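Local coordinates for gluconate kinase (Lactobacillus acidophilus, PDB 3LL3), which probably phosphorylates a sugar or sugar acid with ATP, as a carbohydrate kinase of the FGGY family, and binds ATP and D-xylulose, at residues I7-G18 against I52-L63; G236-V247 against S429-L437. All coordinates share one frame; numbering follows the deposited sequence.

How the interactions relate
Interaction 1 comes first along the chain and closes before interaction 2 opens. Their centres lie about 15 Å apart. Both reach the same mixed sheet, to which strands 4-11, 15-22 and 232-238 belong. In interaction 1, helix 49-65 packs on the hairpin 4-11/15-22. In interaction 2, helix 429-441, from the C-terminal family region, meets strand 232-238 and helix 239-245 of the N-terminal one. The two contacts touch through Thr431, whose CG2 lies 3.4 Å from Gly8 O. The first strand pair is therefore packed against both helix 49-65 and helix 429-441, and the second contact joins the two family regions beside the sugar pocket.

Interaction 1. Residues I7-G18 against I52-L63; sequences IGMDVGTTATKG and IFDAVQEIIFDL
Ile59 supplies the largest share of the helix side of this contact, and its two branches do different work. CD1 packs on Thr16, 3.3 Å from Thr16 O and also against Thr16 CG2. CG2 stands anti to the backbone N (the chi1 of CG1 is -72°), which lays it 3.8 Å from Gly18 CA. A CB on Gly18 would clash with this methyl, so glycine lets the helix come close. Cutting the Ile59 side chain back to alanine is likely to open a gap over Thr16 and Gly18 and leave the methyl of Met9 with less to pack on.

Most of the remaining apolar contacts come from strand 7-11. Met9, a selenomethionine, is bent at chi2 and chi3, and the bends bring its end in among three helix residues. SE lies 3.9 Å from Ile60 CG1, with the two side chains crossing at about a right angle. CE meets Val56 CG1 and Ile59 CG2, each at 4.0 Å. At one end of the contact Ile7 CG2 sits 3.7 Å from Leu63 CD1, which also lies against Gly18. At the other, Val11 CG1 touches Ile52 CG2.

Strands 4-11 and 15-22 form the first beta hairpin of the actin-like ATPase fold, and helix 49-65 covers one side of it. The helix runs nearly along strand 15-18, at 22°, and against strand 7-11. On the apolar side Trp76 of strand 70-78 also packs on Met9, Val11 and Val56.

The polar groups pair within the hairpin or with neighbours. Lys17 NZ makes a salt bridge to Asp10 OD2 at 2.7 Å, from above the carboxylate plane. It also bonds Gln428. The buried hydroxyl of Thr16 is hydrogen-bonded to Tyr35 OH.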
# COMPACT_ATOMS: atom_id res chain seq x y z
N ILE A 7 -11.06 23.50 -41.18
CA ILE A 7 -11.60 23.00 -39.93
C ILE A 7 -10.93 21.68 -39.58
O ILE A 7 -10.80 20.79 -40.42
CB ILE A 7 -13.11 22.81 -39.99
CG1 ILE A 7 -13.81 24.15 -40.21
CG2 ILE A 7 -13.63 22.18 -38.73
CD1 ILE A 7 -15.31 24.00 -40.42
N GLY A 8 -10.46 21.58 -38.34
CA GLY A 8 -9.94 20.32 -37.84
C GLY A 8 -10.93 19.77 -36.84
O GLY A 8 -11.37 20.48 -35.94
N MSE A 9 -11.29 18.51 -37.02
CA MSE A 9 -12.29 17.86 -36.18
C MSE A 9 -11.61 16.80 -35.34
O MSE A 9 -10.70 16.13 -35.82
CB MSE A 9 -13.34 17.19 -37.05
CG MSE A 9 -14.06 18.14 -38.00
SE MSE A 9 -15.27 19.31 -37.01
CE MSE A 9 -16.63 18.01 -36.44
N ASP A 10 -12.08 16.63 -34.11
CA ASP A 10 -11.53 15.64 -33.21
C ASP A 10 -12.68 14.81 -32.65
O ASP A 10 -13.40 15.25 -31.75
CB ASP A 10 -10.81 16.35 -32.09
CG ASP A 10 -10.20 15.39 -31.08
OD1 ASP A 10 -9.47 14.46 -31.51
OD2 ASP A 10 -10.44 15.59 -29.86
N VAL A 11 -12.86 13.61 -33.18
CA VAL A 11 -14.02 12.80 -32.84
C VAL A 11 -13.67 11.88 -31.69
O VAL A 11 -13.22 10.74 -31.88
CB VAL A 11 -14.55 12.01 -34.08
CG1 VAL A 11 -15.89 11.36 -33.77
CG2 VAL A 11 -14.68 12.93 -35.29
N GLY A 12 -13.87 12.38 -30.47
CA GLY A 12 -13.50 11.63 -29.29
C GLY A 12 -14.65 10.83 -28.73
O GLY A 12 -15.77 10.92 -29.21
N THR A 13 -14.37 10.01 -27.73
CA THR A 13 -15.44 9.40 -26.97
C THR A 13 -16.05 10.53 -26.14
O THR A 13 -15.35 11.50 -25.78
CB THR A 13 -14.90 8.28 -26.06
OG1 THR A 13 -13.70 8.71 -25.41
CG2 THR A 13 -14.58 7.04 -26.88
N THR A 14 -17.34 10.44 -25.87
CA THR A 14 -18.08 11.49 -25.13
C THR A 14 -18.24 12.86 -25.82
O THR A 14 -19.21 13.55 -25.54
CB THR A 14 -17.55 11.72 -23.69
OG1 THR A 14 -16.29 12.39 -23.74
CG2 THR A 14 -17.38 10.40 -22.97
N ALA A 15 -17.33 13.26 -26.71
CA ALA A 15 -17.53 14.52 -27.43
C ALA A 15 -16.62 14.71 -28.62
O ALA A 15 -15.52 14.19 -28.67
CB ALA A 15 -17.39 15.72 -26.47
N THR A 16 -17.11 15.46 -29.60
CA THR A 16 -16.30 15.89 -30.73
C THR A 16 -15.98 17.37 -30.54
O THR A 16 -16.82 18.13 -30.05
CB THR A 16 -17.07 15.72 -32.06
OG1 THR A 16 -17.25 14.33 -32.33
CG2 THR A 16 -16.31 16.39 -33.23
N LYS A 17 -14.78 17.78 -30.92
CA LYS A 17 -14.41 19.20 -30.92
C LYS A 17 -14.02 19.61 -32.32
O LYS A 17 -13.30 18.90 -33.01
CB LYS A 17 -13.23 19.46 -30.00
CG LYS A 17 -13.18 18.62 -28.76
CD LYS A 17 -11.78 18.67 -28.14
CE LYS A 17 -10.69 18.49 -29.21
NZ LYS A 17 -9.48 17.79 -28.70
N GLY A 18 -14.48 20.78 -32.75
CA GLY A 18 -14.03 21.33 -34.01
C GLY A 18 -13.27 22.62 -33.76
O GLY A 18 -13.64 23.41 -32.89
N ILE A 52 -23.43 11.01 -32.96
CA ILE A 52 -22.11 11.55 -33.22
C ILE A 52 -22.12 12.34 -34.52
O ILE A 52 -21.61 13.47 -34.58
CB ILE A 52 -21.04 10.45 -33.29
CG1 ILE A 52 -20.86 9.82 -31.90
CG2 ILE A 52 -19.73 11.01 -33.80
CD1 ILE A 52 -19.78 8.75 -31.83
N PHE A 53 -22.73 11.77 -35.56
CA PHE A 53 -22.79 12.45 -36.84
C PHE A 53 -23.62 13.74 -36.77
O PHE A 53 -23.27 14.72 -37.41
CB PHE A 53 -23.33 11.54 -37.95
CG PHE A 53 -23.41 12.22 -39.28
CD1 PHE A 53 -24.63 12.61 -39.80
CD2 PHE A 53 -22.26 12.52 -39.99
CE1 PHE A 53 -24.71 13.26 -41.02
CE2 PHE A 53 -22.33 13.17 -41.21
CZ PHE A 53 -23.55 13.53 -41.72
N ASP A 54 -24.71 13.72 -36.01
CA ASP A 54 -25.49 14.94 -35.75
C ASP A 54 -24.62 16.01 -35.07
O ASP A 54 -24.66 17.19 -35.45
CB ASP A 54 -26.72 14.63 -34.90
CG ASP A 54 -27.81 13.88 -35.68
OD1 ASP A 54 -27.66 13.67 -36.91
OD2 ASP A 54 -28.82 13.49 -35.07
N ALA A 55 -23.85 15.63 -34.06
CA ALA A 55 -22.95 16.58 -33.41
C ALA A 55 -21.97 17.15 -34.43
O ALA A 55 -21.72 18.35 -34.46
CB ALA A 55 -22.20 15.93 -32.25
N VAL A 56 -21.46 16.29 -35.30
CA VAL A 56 -20.52 16.69 -36.35
C VAL A 56 -21.10 17.76 -37.28
O VAL A 56 -20.42 18.75 -37.58
CB VAL A 56 -20.06 15.47 -37.19
CG1 VAL A 56 -19.44 15.93 -38.47
CG2 VAL A 56 -19.07 14.64 -36.39
N GLN A 57 -22.33 17.57 -37.74
CA GLN A 57 -22.94 18.57 -38.63
C GLN A 57 -23.14 19.89 -37.91
O GLN A 57 -22.96 20.95 -38.48
CB GLN A 57 -24.31 18.12 -39.12
CG GLN A 57 -24.32 16.79 -39.83
CD GLN A 57 -25.73 16.37 -40.15
OE1 GLN A 57 -26.24 15.40 -39.59
NE2 GLN A 57 -26.39 17.12 -41.01
N GLU A 58 -23.55 19.78 -36.65
CA GLU A 58 -23.87 20.93 -35.83
C GLU A 58 -22.60 21.75 -35.58
O GLU A 58 -22.58 22.96 -35.76
CB GLU A 58 -24.46 20.43 -34.53
CG GLU A 58 -25.41 21.39 -33.86
CD GLU A 58 -26.04 20.78 -32.62
OE1 GLU A 58 -26.39 19.58 -32.67
OE2 GLU A 58 -26.17 21.51 -31.61
N ILE A 59 -21.53 21.07 -35.17
CA ILE A 59 -20.25 21.72 -34.96
C ILE A 59 -19.77 22.45 -36.21
O ILE A 59 -19.43 23.63 -36.15
CB ILE A 59 -19.19 20.71 -34.46
CG1 ILE A 59 -19.50 20.32 -33.02
CG2 ILE A 59 -17.80 21.30 -34.56
CD1 ILE A 59 -18.80 19.07 -32.56
N ILE A 60 -19.75 21.76 -37.35
CA ILE A 60 -19.27 22.38 -38.58
C ILE A 60 -20.11 23.60 -38.97
O ILE A 60 -19.57 24.65 -39.34
CB ILE A 60 -19.22 21.37 -39.72
CG1 ILE A 60 -18.22 20.27 -39.38
CG2 ILE A 60 -18.88 22.08 -41.05
CD1 ILE A 60 -18.23 19.11 -40.36
N PHE A 61 -21.42 23.47 -38.86
CA PHE A 61 -22.29 24.59 -39.18
C PHE A 61 -21.99 25.81 -38.30
O PHE A 61 -21.80 26.92 -38.81
CB PHE A 61 -23.76 24.19 -39.07
CG PHE A 61 -24.72 25.30 -39.40
CD1 PHE A 61 -24.82 25.78 -40.70
CD2 PHE A 61 -25.52 25.86 -38.43
CE1 PHE A 61 -25.70 26.81 -41.01
CE2 PHE A 61 -26.41 26.88 -38.74
CZ PHE A 61 -26.49 27.35 -40.03
N ASP A 62 -21.92 25.60 -36.98
CA ASP A 62 -21.67 26.69 -36.05
C ASP A 62 -20.36 27.42 -36.36
O ASP A 62 -20.29 28.65 -36.28
CB ASP A 62 -21.63 26.17 -34.61
CG ASP A 62 -23.00 25.79 -34.11
OD1 ASP A 62 -23.96 25.88 -34.90
OD2 ASP A 62 -23.11 25.42 -32.93
N LEU A 63 -19.34 26.66 -36.71
CA LEU A 63 -18.05 27.24 -37.09
C LEU A 63 -18.17 28.13 -38.34
O LEU A 63 -17.66 29.25 -38.35
CB LEU A 63 -17.01 26.14 -37.31
CG LEU A 63 -16.55 25.43 -36.03
CD1 LEU A 63 -15.58 24.29 -36.33
CD2 LEU A 63 -15.93 26.43 -35.03

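Interaction 2. Residues G236-V247 against S429-L437. With XUL (D-xylulose), chain E.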
# COMPACT_ATOMS: atom_id res chain seq x y z
N GLY A 236 -7.67 12.23 -43.02
CA GLY A 236 -7.29 12.34 -41.62
C GLY A 236 -6.65 11.10 -41.03
O GLY A 236 -6.22 10.23 -41.77
N ALA A 237 -6.60 11.02 -39.69
CA ALA A 237 -5.84 9.98 -39.01
C ALA A 237 -6.31 9.79 -37.58
O ALA A 237 -7.28 10.39 -37.14
CB ALA A 237 -4.36 10.30 -39.03
N SER A 238 -5.61 8.93 -36.85
CA SER A 238 -5.98 8.58 -35.48
C SER A 238 -5.54 9.67 -34.49
O SER A 238 -4.59 10.41 -34.74
CB SER A 238 -5.30 7.27 -35.11
OG SER A 238 -3.89 7.43 -35.05
N ASP A 239 -6.22 9.74 -33.34
CA ASP A 239 -5.86 10.72 -32.32
C ASP A 239 -4.45 10.46 -31.78
O ASP A 239 -3.70 11.40 -31.51
CB ASP A 239 -6.89 10.69 -31.18
CG ASP A 239 -7.10 9.29 -30.59
OD1 ASP A 239 -6.41 8.34 -31.02
OD2 ASP A 239 -7.96 9.13 -29.70
N GLY A 240 -4.08 9.19 -31.67
CA GLY A 240 -2.75 8.82 -31.22
C GLY A 240 -1.62 9.33 -32.10
O GLY A 240 -0.65 9.91 -31.62
N TYR A 241 -1.76 9.12 -33.41
CA TYR A 241 -0.77 9.58 -34.36
C TYR A 241 -0.74 11.10 -34.45
O TYR A 241 0.32 11.71 -34.39
CB TYR A 241 -1.07 9.02 -35.75
CG TYR A 241 -0.17 9.58 -36.82
CD1 TYR A 241 1.17 9.20 -36.90
CD2 TYR A 241 -0.64 10.52 -37.72
CE1 TYR A 241 2.00 9.72 -37.89
CE2 TYR A 241 0.18 11.04 -38.70
CZ TYR A 241 1.50 10.64 -38.78
OH TYR A 241 2.29 11.18 -39.77
N LEU A 242 -1.92 11.70 -34.64
CA LEU A 242 -2.03 13.13 -34.78
C LEU A 242 -1.56 13.89 -33.53
O LEU A 242 -0.90 14.92 -33.64
CB LEU A 242 -3.45 13.53 -35.18
CG LEU A 242 -3.81 13.08 -36.60
CD1 LEU A 242 -5.22 13.52 -36.99
CD2 LEU A 242 -2.80 13.62 -37.59
N SER A 243 -1.92 13.39 -32.35
CA SER A 243 -1.48 13.98 -31.09
C SER A 243 0.04 13.96 -30.98
O SER A 243 0.61 14.82 -30.32
CB SER A 243 -2.08 13.24 -29.90
OG SER A 243 -3.44 13.58 -29.77
N THR A 244 0.69 12.97 -31.59
CA THR A 244 2.15 12.85 -31.57
C THR A 244 2.83 13.85 -32.52
O THR A 244 3.69 14.65 -32.09
CB THR A 244 2.60 11.41 -31.89
OG1 THR A 244 1.92 10.50 -31.03
CG2 THR A 244 4.11 11.26 -31.69
N ILE A 245 2.46 13.81 -33.80
CA ILE A 245 3.02 14.81 -34.71
C ILE A 245 2.52 16.22 -34.35
O ILE A 245 3.19 17.20 -34.62
CB ILE A 245 2.78 14.51 -36.20
CG1 ILE A 245 1.31 14.70 -36.58
CG2 ILE A 245 3.26 13.11 -36.56
CD1 ILE A 245 1.07 14.70 -38.12
N GLY A 246 1.34 16.32 -33.73
CA GLY A 246 0.79 17.60 -33.30
C GLY A 246 1.56 18.31 -32.18
O GLY A 246 1.29 19.49 -31.87
N VAL A 247 2.49 17.60 -31.56
CA VAL A 247 3.40 18.19 -30.57
C VAL A 247 4.82 18.19 -31.11
O VAL A 247 5.80 18.32 -30.37
CB VAL A 247 3.33 17.49 -29.18
CG1 VAL A 247 1.92 17.62 -28.58
CG2 VAL A 247 3.78 16.01 -29.24
N SER A 429 -3.32 19.29 -29.81
CA SER A 429 -2.39 18.81 -30.82
C SER A 429 -3.07 18.05 -31.96
O SER A 429 -2.61 18.09 -33.09
CB SER A 429 -1.36 17.91 -30.17
OG SER A 429 -2.02 16.84 -29.52
N GLY A 430 -4.17 17.36 -31.64
CA GLY A 430 -4.86 16.51 -32.61
C GLY A 430 -5.55 17.27 -33.75
O GLY A 430 -5.34 16.94 -34.92
N THR A 431 -6.38 18.26 -33.42
CA THR A 431 -6.95 19.09 -34.47
C THR A 431 -5.89 19.91 -35.20
O THR A 431 -6.01 20.16 -36.40
CB THR A 431 -8.08 20.01 -33.97
OG1 THR A 431 -7.61 20.79 -32.88
CG2 THR A 431 -9.28 19.20 -33.52
N LEU A 432 -4.85 20.34 -34.48
CA LEU A 432 -3.75 21.07 -35.10
C LEU A 432 -3.11 20.22 -36.20
O LEU A 432 -2.89 20.70 -37.31
CB LEU A 432 -2.69 21.43 -34.05
CG LEU A 432 -1.48 22.23 -34.50
CD1 LEU A 432 -0.84 22.98 -33.33
CD2 LEU A 432 -0.45 21.34 -35.17
N ALA A 433 -2.80 18.98 -35.88
CA ALA A 433 -2.16 18.10 -36.86
C ALA A 433 -3.13 17.69 -37.97
O ALA A 433 -2.73 17.49 -39.10
CB ALA A 433 -1.51 16.89 -36.19
N ALA A 434 -4.42 17.59 -37.64
CA ALA A 434 -5.44 17.37 -38.67
C ALA A 434 -5.44 18.54 -39.63
O ALA A 434 -5.48 18.34 -40.84
CB ALA A 434 -6.82 17.18 -38.06
N MSE A 435 -5.36 19.75 -39.07
CA MSE A 435 -5.30 20.96 -39.87
C MSE A 435 -4.06 20.91 -40.76
O MSE A 435 -4.12 21.27 -41.95
CB MSE A 435 -5.33 22.20 -38.96
CG MSE A 435 -5.10 23.55 -39.64
SE MSE A 435 -3.21 24.00 -39.91
CE MSE A 435 -2.68 24.50 -38.07
N PHE A 436 -2.96 20.43 -40.21
CA PHE A 436 -1.71 20.32 -40.97
C PHE A 436 -1.81 19.32 -42.15
O PHE A 436 -1.29 19.58 -43.24
CB PHE A 436 -0.52 20.00 -40.06
CG PHE A 436 0.79 19.90 -40.81
CD1 PHE A 436 1.50 21.03 -41.13
CD2 PHE A 436 1.29 18.67 -41.20
CE1 PHE A 436 2.69 20.96 -41.82
CE2 PHE A 436 2.48 18.58 -41.89
CZ PHE A 436 3.18 19.73 -42.20
N LEU A 437 -2.46 18.19 -41.94
CA LEU A 437 -2.68 17.25 -43.05
C LEU A 437 -3.43 17.95 -44.18
O LEU A 437 -3.14 17.76 -45.36
CB LEU A 437 -3.48 16.04 -42.59
CG LEU A 437 -2.91 15.12 -41.51
CD1 LEU A 437 -3.92 14.02 -41.21
CD2 LEU A 437 -1.59 14.51 -41.91
C1 XUL E . -4.34 4.90 -28.63
C2 XUL E . -5.11 3.78 -27.92
C3 XUL E . -6.44 4.09 -27.17
C4 XUL E . -7.06 5.47 -27.47
C5 XUL E . -7.68 5.58 -28.88
O1 XUL E . -3.09 5.09 -28.00
O2 XUL E . -4.65 2.66 -27.91
O3 XUL E . -6.21 4.05 -25.79
O4 XUL E . -8.07 5.68 -26.51
O5 XUL E . -8.67 6.58 -28.92
O HOH W 1 -5.27 16.19 -28.84
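The D-xylulose pocket borders this contact, where helix 239-245 follows strand 232-238 of the actin-like ATPase fold. Asp239 OD2 accepts a hydrogen bond from O5 of the sugar at 2.8 Å, and Met80, His81 and Arg344 also bond the ligand. Ser238 N-caps the helix, its OG accepting from Tyr241 N.

Helix 429-437 crosses this helix almost at a right angle, 86°, with the axes 7.2 Å apart. Leu242 is a knob in a hole formed by Gly430, Ala433, Ala434 and Leu437. Its CD2 lies 3.8 Å from Ala433 CB and meets Leu437 CD1 tip to tip; CD1 lies over Ala434 CB. Leu437 CD1 also packs on Gly236 CA. Ile245 reaches Ala433 CB through CG1, 3.6 Å away.

The two backbones come closest at Gly246 and Ser429. A CB on Gly246 would clash with Ser429 O, which instead takes a CA-H...O contact from Gly246 CA at 3.4 Å. Val247 CG1 lies against Ser429 CB.

Polar links are few. In Ser429, OG stands between the backbone N and the carbonyl carbon (chi1 58°), and this turns it to Ser243, whose backbone O it reaches in a weak hydrogen bond. One water bridges the segments: it accepts from Gly430 N at 3.2 Å and makes a weak bond with Ser243 OG at 3.3 Å.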